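Local atomic coordinates of Phenylalanine/tyrosine ammonia-lyase (Rhodosporidium toruloides, PDB entry 1Y2M), a protein that catalyses the non-oxidative deamination of L-phenylalanine and L-tyrosine to trans-cinnamate and p-coumarate, the committing step of phenylpropanoid metabolism. Residues B[275-289]-B[507-521]. Numbering follows the deposited sequence. Where two conformers were deposited one is given.
Sequences SASMATLALHDAHML and LISARRTTESNDVLS
Helices 275-289 and 507-521 run nearly parallel, their axes 22° apart and 8.8 Å at closest approach, with backbones nearest where Ser-275 meets Leu-507 and spreading towards Leu-289 and Ser-521. Ser-275, Ala-279 and Ala-510 keep side chains small at the close end: the methyl of Ala-510 rests on CB of Met-278 and meets the backbone N of Ala-279, and CB of Ser-275 lies against the backbone N of Leu-507. Met-278, a selenomethionine, is a knob in the hole formed by Leu-507, Ala-510, Arg-511 and Thr-514. With CG anti to the backbone N (chi1 -165°) and the chain extended beyond it, the side chain runs out over the Leu-507 to Thr-514 flank of the second helix; SE lies 3.6 Å from CG of Arg-511, while CE sits over the Thr-514 side chain. The guanidinium of Arg-511 goes on to a salt bridge with Glu-480 of the second subunit. OG1 of Thr-514 donates to Ala-510 O (2.8 Å), and accepts from a water that also donates to Met-278 O.

The return knob is Asn-517, set among Ala-282, Asp-285, Ala-286 and Leu-289. Its ND2 donates to Ala-282 O (3.0 Å, N-H...O 157°), arriving in the carbonyl plane on a lone pair although that oxygen already takes the helical bond from Ala-286 N. A second water accepts from ND2 and donates to Asp-285 OD2, while OD1 of that carboxylate salt-bridges Arg-77; Asn-517 OD1, buried against Leu-289 CD1 (3.6 Å) and Ala-286, has no polar partner. Leu-289 continues the seam, CD1 on Leu-520 CB and CD2 on Ser-521 OG. Helix 416-443 packs on Ala-279 and Asn-517. Reciprocal knobs-into-holes packing joins two long helices, 273-303 and 506-560, in the buried helical core of the PAL/histidase fold.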
ATOM      1  N   SER B 275      -9.012   2.522 -21.518  0.50  8.78           N
ATOM      2  CA  SER B 275      -8.260   1.658 -20.600  0.50  7.94           C
ATOM      3  C   SER B 275      -7.791   0.377 -21.279  0.50  8.83           C
ATOM      4  O   SER B 275      -6.655  -0.063 -21.058  0.50  9.89           O
ATOM      5  CB  SER B 275      -9.092   1.334 -19.365  0.50  8.05           C
ATOM      6  OG  SER B 275     -10.342   0.822 -19.766  0.50  7.68           O
ATOM      7  N   ALA B 276      -8.637  -0.226 -22.116  1.00 10.27           N
ATOM      8  CA  ALA B 276      -8.199  -1.422 -22.865  1.00  8.13           C
ATOM      9  C   ALA B 276      -6.997  -1.088 -23.784  1.00  8.86           C
ATOM     10  O   ALA B 276      -6.066  -1.901 -23.965  1.00  9.30           O
ATOM     11  CB  ALA B 276      -9.337  -1.995 -23.656  1.00  9.42           C
ATOM     12  N   SER B 277      -7.055   0.066 -24.432  1.00  9.29           N
ATOM     13  CA  SER B 277      -5.939   0.468 -25.273  1.00  8.37           C
ATOM     14  C   SER B 277      -4.651   0.555 -24.448  1.00  7.80           C
ATOM     15  O   SER B 277      -3.614  -0.055 -24.752  1.00  9.37           O
ATOM     16  CB  SER B 277      -6.207   1.821 -25.887  1.00  9.55           C
ATOM     17  OG  SER B 277      -5.039   2.198 -26.589  1.00  8.54           O
HETATM   18  N   MSE B 278      -4.680   1.370 -23.402  1.00  8.60           N
HETATM   19  CA  MSE B 278      -3.455   1.552 -22.612  1.00  8.22           C
HETATM   20  C   MSE B 278      -2.961   0.253 -21.970  1.00  8.93           C
HETATM   21  O   MSE B 278      -1.734  -0.001 -21.882  1.00  9.72           O
HETATM   22  CB  MSE B 278      -3.618   2.616 -21.536  1.00 10.34           C
HETATM   23  CG  MSE B 278      -2.286   3.035 -20.999  1.00 10.29           C
HETATM   24 SE   MSE B 278      -2.438   4.729 -20.020  1.00 20.37          SE
HETATM   25  CE  MSE B 278      -0.508   5.368 -20.190  1.00  9.77           C
ATOM     26  N   ALA B 279      -3.916  -0.547 -21.508  1.00  8.92           N
ATOM     27  CA  ALA B 279      -3.633  -1.845 -20.948  1.00  8.72           C
ATOM     28  C   ALA B 279      -2.984  -2.792 -21.965  1.00  9.94           C
ATOM     29  O   ALA B 279      -2.084  -3.554 -21.618  1.00  9.63           O
ATOM     30  CB  ALA B 279      -4.892  -2.452 -20.321  1.00  8.07           C
ATOM     31  N   THR B 280      -3.462  -2.777 -23.209  1.00  8.02           N
ATOM     32  CA  THR B 280      -2.871  -3.616 -24.253  1.00 10.26           C
ATOM     33  C   THR B 280      -1.430  -3.226 -24.510  1.00  8.37           C
ATOM     34  O   THR B 280      -0.549  -4.092 -24.586  1.00 10.26           O
ATOM     35  CB  THR B 280      -3.678  -3.521 -25.566  1.00 10.99           C
ATOM     36  OG1 THR B 280      -4.987  -4.072 -25.368  1.00  9.87           O
ATOM     37  CG2 THR B 280      -2.947  -4.236 -26.632  1.00 10.32           C
ATOM     38  N   LEU B 281      -1.147  -1.924 -24.607  1.00  7.62           N
ATOM     39  CA  LEU B 281       0.213  -1.447 -24.802  1.00  8.64           C
ATOM     40  C   LEU B 281       1.094  -1.858 -23.633  1.00  9.08           C
ATOM     41  O   LEU B 281       2.255  -2.276 -23.827  1.00  9.89           O
ATOM     42  CB  LEU B 281       0.184   0.055 -25.015  1.00 10.59           C
ATOM     43  CG  LEU B 281      -0.540   0.420 -26.328  1.00  9.98           C
ATOM     44  CD1 LEU B 281      -0.918   1.880 -26.274  1.00 13.78           C
ATOM     45  CD2 LEU B 281       0.337   0.162 -27.554  1.00 15.84           C
ATOM     46  N   ALA B 282       0.561  -1.723 -22.422  1.00  9.57           N
ATOM     47  CA  ALA B 282       1.330  -2.058 -21.222  1.00  9.75           C
ATOM     48  C   ALA B 282       1.624  -3.555 -21.120  1.00  9.24           C
ATOM     49  O   ALA B 282       2.735  -3.979 -20.757  1.00  9.64           O
ATOM     50  CB  ALA B 282       0.639  -1.536 -20.001  1.00 11.19           C
ATOM     51  N   LEU B 283       0.648  -4.376 -21.489  1.00  6.94           N
ATOM     52  CA  LEU B 283       0.877  -5.813 -21.459  1.00  9.16           C
ATOM     53  C   LEU B 283       1.886  -6.252 -22.505  1.00 10.30           C
ATOM     54  O   LEU B 283       2.785  -7.051 -22.225  1.00 10.40           O
ATOM     55  CB  LEU B 283      -0.427  -6.560 -21.674  1.00  6.79           C
ATOM     56  CG  LEU B 283      -0.247  -8.088 -21.606  1.00  8.22           C
ATOM     57  CD1 LEU B 283       0.331  -8.546 -20.279  1.00 12.75           C
ATOM     58  CD2 LEU B 283      -1.584  -8.774 -21.836  1.00 10.72           C
ATOM     59  N   HIS B 284       1.753  -5.708 -23.720  1.00  9.83           N
ATOM     60  CA  HIS B 284       2.769  -5.927 -24.753  1.00  9.54           C
ATOM     61  C   HIS B 284       4.178  -5.641 -24.224  1.00  8.79           C
ATOM     62  O   HIS B 284       5.091  -6.485 -24.349  1.00 10.53           O
ATOM     63  CB  HIS B 284       2.437  -5.049 -25.962  1.00  7.48           C
ATOM     64  CG  HIS B 284       3.499  -4.970 -27.009  1.00  8.91           C
ATOM     65  ND1 HIS B 284       4.611  -4.166 -26.880  1.00 12.10           N
ATOM     66  CD2 HIS B 284       3.561  -5.513 -28.256  1.00 13.90           C
ATOM     67  CE1 HIS B 284       5.331  -4.262 -27.999  1.00 10.92           C
ATOM     68  NE2 HIS B 284       4.720  -5.065 -28.842  1.00 13.62           N
ATOM     69  N   ASP B 285       4.335  -4.509 -23.561  1.00  9.13           N
ATOM     70  CA  ASP B 285       5.669  -4.124 -23.124  1.00  9.25           C
ATOM     71  C   ASP B 285       6.155  -5.027 -21.996  1.00 11.05           C
ATOM     72  O   ASP B 285       7.331  -5.390 -21.938  1.00 11.12           O
ATOM     73  CB  ASP B 285       5.661  -2.641 -22.741  1.00  9.07           C
ATOM     74  CG  ASP B 285       5.522  -1.704 -23.936  1.00 14.50           C
ATOM     75  OD1 ASP B 285       5.667  -2.114 -25.102  1.00 10.78           O
ATOM     76  OD2 ASP B 285       5.299  -0.511 -23.677  1.00 14.56           O
ATOM     77  N   ALA B 286       5.226  -5.404 -21.118  1.00  9.40           N
ATOM     78  CA  ALA B 286       5.535  -6.285 -19.986  1.00 10.12           C
ATOM     79  C   ALA B 286       5.991  -7.620 -20.485  1.00  9.44           C
ATOM     80  O   ALA B 286       6.887  -8.228 -19.918  1.00 10.48           O
ATOM     81  CB  ALA B 286       4.337  -6.424 -19.070  1.00 10.02           C
ATOM     82  N   HIS B 287       5.373  -8.132 -21.544  1.00  6.74           N
ATOM     83  CA  HIS B 287       5.814  -9.450 -22.065  1.00  7.77           C
ATOM     84  C   HIS B 287       7.281  -9.403 -22.467  1.00  7.88           C
ATOM     85  O   HIS B 287       8.065 -10.339 -22.245  1.00  8.72           O
ATOM     86  CB  HIS B 287       5.035  -9.826 -23.310  1.00  8.18           C
ATOM     87  CG  HIS B 287       3.637 -10.346 -23.070  1.00  8.49           C
ATOM     88  ND1 HIS B 287       3.344 -11.364 -22.186  1.00 10.87           N
ATOM     89  CD2 HIS B 287       2.476 -10.054 -23.713  1.00 10.26           C
ATOM     90  CE1 HIS B 287       2.048 -11.635 -22.263  1.00 12.53           C
ATOM     91  NE2 HIS B 287       1.500 -10.858 -23.193  1.00 11.54           N
HETATM   92  N   MSE B 288       7.656  -8.291 -23.112  1.00  8.97           N
HETATM   93  CA  MSE B 288       9.036  -8.150 -23.589  1.00  8.61           C
HETATM   94  C   MSE B 288      10.012  -8.093 -22.425  1.00 10.27           C
HETATM   95  O   MSE B 288      11.092  -8.665 -22.463  1.00 10.36           O
HETATM   96  CB  MSE B 288       9.228  -6.905 -24.458  1.00 10.23           C
HETATM   97  CG  MSE B 288       8.263  -6.766 -25.564  1.00  9.43           C
HETATM   98 SE   MSE B 288       8.203  -8.348 -26.736  1.00 21.61          SE
HETATM   99  CE  MSE B 288       6.507  -7.774 -27.662  1.00 20.45           C
ATOM    100  N   LEU B 289       9.609  -7.399 -21.360  1.00  8.22           N
ATOM    101  CA  LEU B 289      10.460  -7.193 -20.228  1.00  8.27           C
ATOM    102  C   LEU B 289      10.580  -8.537 -19.469  1.00  7.85           C
ATOM    103  O   LEU B 289      11.627  -8.845 -18.949  1.00  9.06           O
ATOM    104  CB  LEU B 289       9.903  -6.097 -19.337  1.00  7.97           C
ATOM    105  CG  LEU B 289       9.996  -4.667 -19.837  1.00  9.70           C
ATOM    106  CD1 LEU B 289       9.181  -3.749 -18.950  1.00 11.91           C
ATOM    107  CD2 LEU B 289      11.441  -4.199 -19.865  1.00 10.38           C
ATOM    108  N   LEU B 507      -8.171   2.793 -16.031  1.00  8.67           N
ATOM    109  CA  LEU B 507      -7.223   3.657 -16.729  1.00  8.44           C
ATOM    110  C   LEU B 507      -6.104   4.119 -15.781  1.00  7.94           C
ATOM    111  O   LEU B 507      -4.931   4.238 -16.161  1.00  9.83           O
ATOM    112  CB  LEU B 507      -7.897   4.859 -17.407  1.00 10.50           C
ATOM    113  CG  LEU B 507      -6.882   5.667 -18.228  1.00 10.50           C
ATOM    114  CD1 LEU B 507      -6.194   4.891 -19.390  1.00 12.64           C
ATOM    115  CD2 LEU B 507      -7.583   6.875 -18.770  1.00 14.81           C
ATOM    116  N   ILE B 508      -6.518   4.452 -14.562  1.00  8.24           N
ATOM    117  CA  ILE B 508      -5.514   4.858 -13.520  1.00  8.80           C
ATOM    118  C   ILE B 508      -4.558   3.685 -13.266  1.00  8.47           C
ATOM    119  O   ILE B 508      -3.330   3.823 -13.214  1.00  9.13           O
ATOM    120  CB  ILE B 508      -6.137   5.343 -12.240  1.00  9.51           C
ATOM    121  CG1 ILE B 508      -7.048   6.559 -12.468  1.00  9.71           C
ATOM    122  CG2 ILE B 508      -5.054   5.709 -11.205  1.00 11.86           C
ATOM    123  CD1 ILE B 508      -7.969   6.860 -11.278  1.00 12.13           C
ATOM    124  N   SER B 509      -5.141   2.507 -13.096  1.00  9.35           N
ATOM    125  CA  SER B 509      -4.282   1.319 -12.913  1.00  7.58           C
ATOM    126  C   SER B 509      -3.320   1.150 -14.121  1.00  7.41           C
ATOM    127  O   SER B 509      -2.111   0.899 -13.925  1.00  8.84           O
ATOM    128  CB  SER B 509      -5.124   0.064 -12.667  1.00  9.77           C
ATOM    129  OG  SER B 509      -4.274  -0.968 -12.205  1.00 10.47           O
ATOM    130  N   ALA B 510      -3.848   1.272 -15.355  1.00  7.01           N
ATOM    131  CA  ALA B 510      -3.039   1.124 -16.578  1.00  7.56           C
ATOM    132  C   ALA B 510      -1.872   2.117 -16.618  1.00  7.82           C
ATOM    133  O   ALA B 510      -0.733   1.814 -17.045  1.00  8.35           O
ATOM    134  CB  ALA B 510      -3.898   1.198 -17.777  1.00  9.35           C
ATOM    135  N   ARG B 511      -2.169   3.345 -16.177  1.00  7.85           N
ATOM    136  CA  ARG B 511      -1.160   4.395 -16.094  1.00  8.99           C
ATOM    137  C   ARG B 511      -0.056   3.998 -15.160  1.00 10.70           C
ATOM    138  O   ARG B 511       1.144   4.174 -15.494  1.00  9.92           O
ATOM    139  CB  ARG B 511      -1.775   5.725 -15.688  1.00  8.38           C
ATOM    140  CG  ARG B 511      -2.531   6.451 -16.822  1.00  9.47           C
ATOM    141  CD  ARG B 511      -3.267   7.692 -16.406  1.00  8.01           C
ATOM    142  NE  ARG B 511      -2.407   8.450 -15.526  1.00  9.52           N
ATOM    143  CZ  ARG B 511      -2.726   8.937 -14.334  1.00 10.84           C
ATOM    144  NH1 ARG B 511      -3.953   8.816 -13.808  1.00  8.99           N
ATOM    145  NH2 ARG B 511      -1.754   9.500 -13.644  1.00 11.01           N
ATOM    146  N   ARG B 512      -0.432   3.470 -13.997  1.00  8.41           N
ATOM    147  CA  ARG B 512       0.615   3.088 -13.043  1.00  8.24           C
ATOM    148  C   ARG B 512       1.421   1.912 -13.565  1.00  8.96           C
ATOM    149  O   ARG B 512       2.664   1.887 -13.437  1.00 10.49           O
ATOM    150  CB  ARG B 512       0.008   2.811 -11.656  1.00  9.61           C
ATOM    151  CG  ARG B 512      -0.648   3.988 -10.988  1.00  8.62           C
ATOM    152  CD  ARG B 512       0.304   5.174 -10.909  1.00 12.18           C
ATOM    153  NE  ARG B 512      -0.282   6.274 -10.162  1.00 13.65           N
ATOM    154  CZ  ARG B 512      -0.074   7.549 -10.361  1.00  8.47           C
ATOM    155  NH1 ARG B 512       0.546   8.005 -11.475  1.00 11.48           N
ATOM    156  NH2 ARG B 512      -0.660   8.403  -9.511  1.00  9.72           N
ATOM    157  N   THR B 513       0.770   0.950 -14.213  1.00  9.23           N
ATOM    158  CA  THR B 513       1.524  -0.196 -14.756  1.00  7.38           C
ATOM    159  C   THR B 513       2.461   0.273 -15.900  1.00  8.30           C
ATOM    160  O   THR B 513       3.535  -0.276 -16.045  1.00  8.86           O
ATOM    161  CB  THR B 513       0.538  -1.269 -15.237  1.00  6.10           C
ATOM    162  OG1 THR B 513      -0.302  -1.605 -14.126  1.00  7.52           O
ATOM    163  CG2 THR B 513       1.287  -2.478 -15.813  1.00  7.57           C
ATOM    164  N   THR B 514       2.054   1.275 -16.721  1.00  7.37           N
ATOM    165  CA  THR B 514       2.888   1.830 -17.768  1.00  7.84           C
ATOM    166  C   THR B 514       4.114   2.456 -17.149  1.00  9.11           C
ATOM    167  O   THR B 514       5.221   2.307 -17.691  1.00  8.99           O
ATOM    168  CB  THR B 514       2.073   2.846 -18.578  1.00  8.95           C
ATOM    169  OG1 THR B 514       0.958   2.184 -19.216  1.00  6.99           O
ATOM    170  CG2 THR B 514       2.928   3.493 -19.603  1.00 11.61           C
ATOM    171  N   GLU B 515       3.961   3.126 -15.991  1.00  8.34           N
ATOM    172  CA  GLU B 515       5.111   3.721 -15.314  1.00 10.35           C
ATOM    173  C   GLU B 515       6.015   2.600 -14.784  1.00  9.24           C
ATOM    174  O   GLU B 515       7.252   2.702 -14.880  1.00 10.00           O
ATOM    175  CB  GLU B 515       4.672   4.631 -14.185  1.00 11.29           C
ATOM    176  CG  GLU B 515       5.872   5.387 -13.597  1.00 10.12           C
ATOM    177  CD  GLU B 515       5.557   6.487 -12.593  1.00 17.09           C
ATOM    178  OE1 GLU B 515       4.356   6.822 -12.342  1.00 15.05           O
ATOM    179  OE2 GLU B 515       6.547   7.045 -12.035  1.00 13.84           O
ATOM    180  N   SER B 516       5.433   1.521 -14.245  1.00  9.41           N
ATOM    181  CA  SER B 516       6.265   0.405 -13.805  1.00  8.22           C
ATOM    182  C   SER B 516       7.028  -0.213 -14.977  1.00  8.56           C
ATOM    183  O   SER B 516       8.205  -0.564 -14.840  1.00  9.04           O
ATOM    184  CB  SER B 516       5.457  -0.677 -13.115  1.00  9.78           C
ATOM    185  OG  SER B 516       4.970  -0.169 -11.883  1.00  9.44           O
ATOM    186  N   ASN B 517       6.418  -0.281 -16.166  1.00  8.97           N
ATOM    187  CA  ASN B 517       7.163  -0.732 -17.345  1.00  7.80           C
ATOM    188  C   ASN B 517       8.377   0.128 -17.573  1.00  7.32           C
ATOM    189  O   ASN B 517       9.463  -0.382 -17.874  1.00  9.71           O
ATOM    190  CB  ASN B 517       6.362  -0.796 -18.659  1.00  9.52           C
ATOM    191  CG  ASN B 517       5.436  -1.972 -18.748  1.00 11.85           C
ATOM    192  OD1 ASN B 517       5.721  -3.034 -18.209  1.00  9.94           O
ATOM    193  ND2 ASN B 517       4.345  -1.820 -19.535  1.00  8.16           N
ATOM    194  N   ASP B 518       8.223   1.434 -17.414  1.00  8.91           N
ATOM    195  CA  ASP B 518       9.275   2.391 -17.686  1.00  8.73           C
ATOM    196  C   ASP B 518      10.410   2.196 -16.688  1.00  7.36           C
ATOM    197  O   ASP B 518      11.606   2.098 -17.039  1.00  9.91           O
ATOM    198  CB  ASP B 518       8.712   3.803 -17.562  1.00 12.13           C
ATOM    199  CG  ASP B 518       9.631   4.872 -18.174  1.00 15.31           C
ATOM    200  OD1 ASP B 518      10.402   4.584 -19.155  1.00 15.82           O
ATOM    201  OD2 ASP B 518       9.530   6.029 -17.702  1.00 16.70           O
ATOM    202  N   VAL B 519      10.047   2.132 -15.404  1.00  7.85           N
ATOM    203  CA  VAL B 519      11.065   1.924 -14.358  1.00  8.14           C
ATOM    204  C   VAL B 519      11.764   0.613 -14.507  1.00  8.39           C
ATOM    205  O   VAL B 519      13.007   0.536 -14.320  1.00  9.16           O
ATOM    206  CB  VAL B 519      10.456   2.112 -12.987  1.00  9.53           C
ATOM    207  CG1 VAL B 519      11.462   1.850 -11.877  1.00  8.82           C
ATOM    208  CG2 VAL B 519       9.888   3.523 -12.911  1.00 10.81           C
ATOM    209  N   LEU B 520      11.009  -0.445 -14.817  1.00  8.73           N
ATOM    210  CA  LEU B 520      11.648  -1.758 -15.020  1.00  8.02           C
ATOM    211  C   LEU B 520      12.587  -1.668 -16.218  1.00  8.95           C
ATOM    212  O   LEU B 520      13.633  -2.319 -16.209  1.00  9.15           O
ATOM    213  CB  LEU B 520      10.629  -2.878 -15.230  1.00  9.73           C
ATOM    214  CG  LEU B 520      11.205  -4.303 -15.310  1.00 10.62           C
ATOM    215  CD1 LEU B 520      12.192  -4.651 -14.204  1.00 12.29           C
ATOM    216  CD2 LEU B 520      10.119  -5.381 -15.291  1.00  9.87           C
ATOM    217  N   SER B 521      12.239  -0.901 -17.269  1.00  9.06           N
ATOM    218  CA  SER B 521      13.131  -0.774 -18.438  1.00  8.80           C
ATOM    219  C   SER B 521      14.437  -0.117 -18.037  1.00  6.99           C
ATOM    220  O   SER B 521      15.495  -0.462 -18.552  1.00  9.09           O
ATOM    221  CB  SER B 521      12.458   0.013 -19.532  1.00  8.61           C
ATOM    222  OG  SER B 521      11.252  -0.635 -19.992  1.00 10.44           O
TER
HETATM  223  O   HOH W   1       0.871   1.574 -21.876  1.00  9.41           O
HETATM  224  O   HOH W   2       3.724   0.444 -21.445  1.00 11.27           O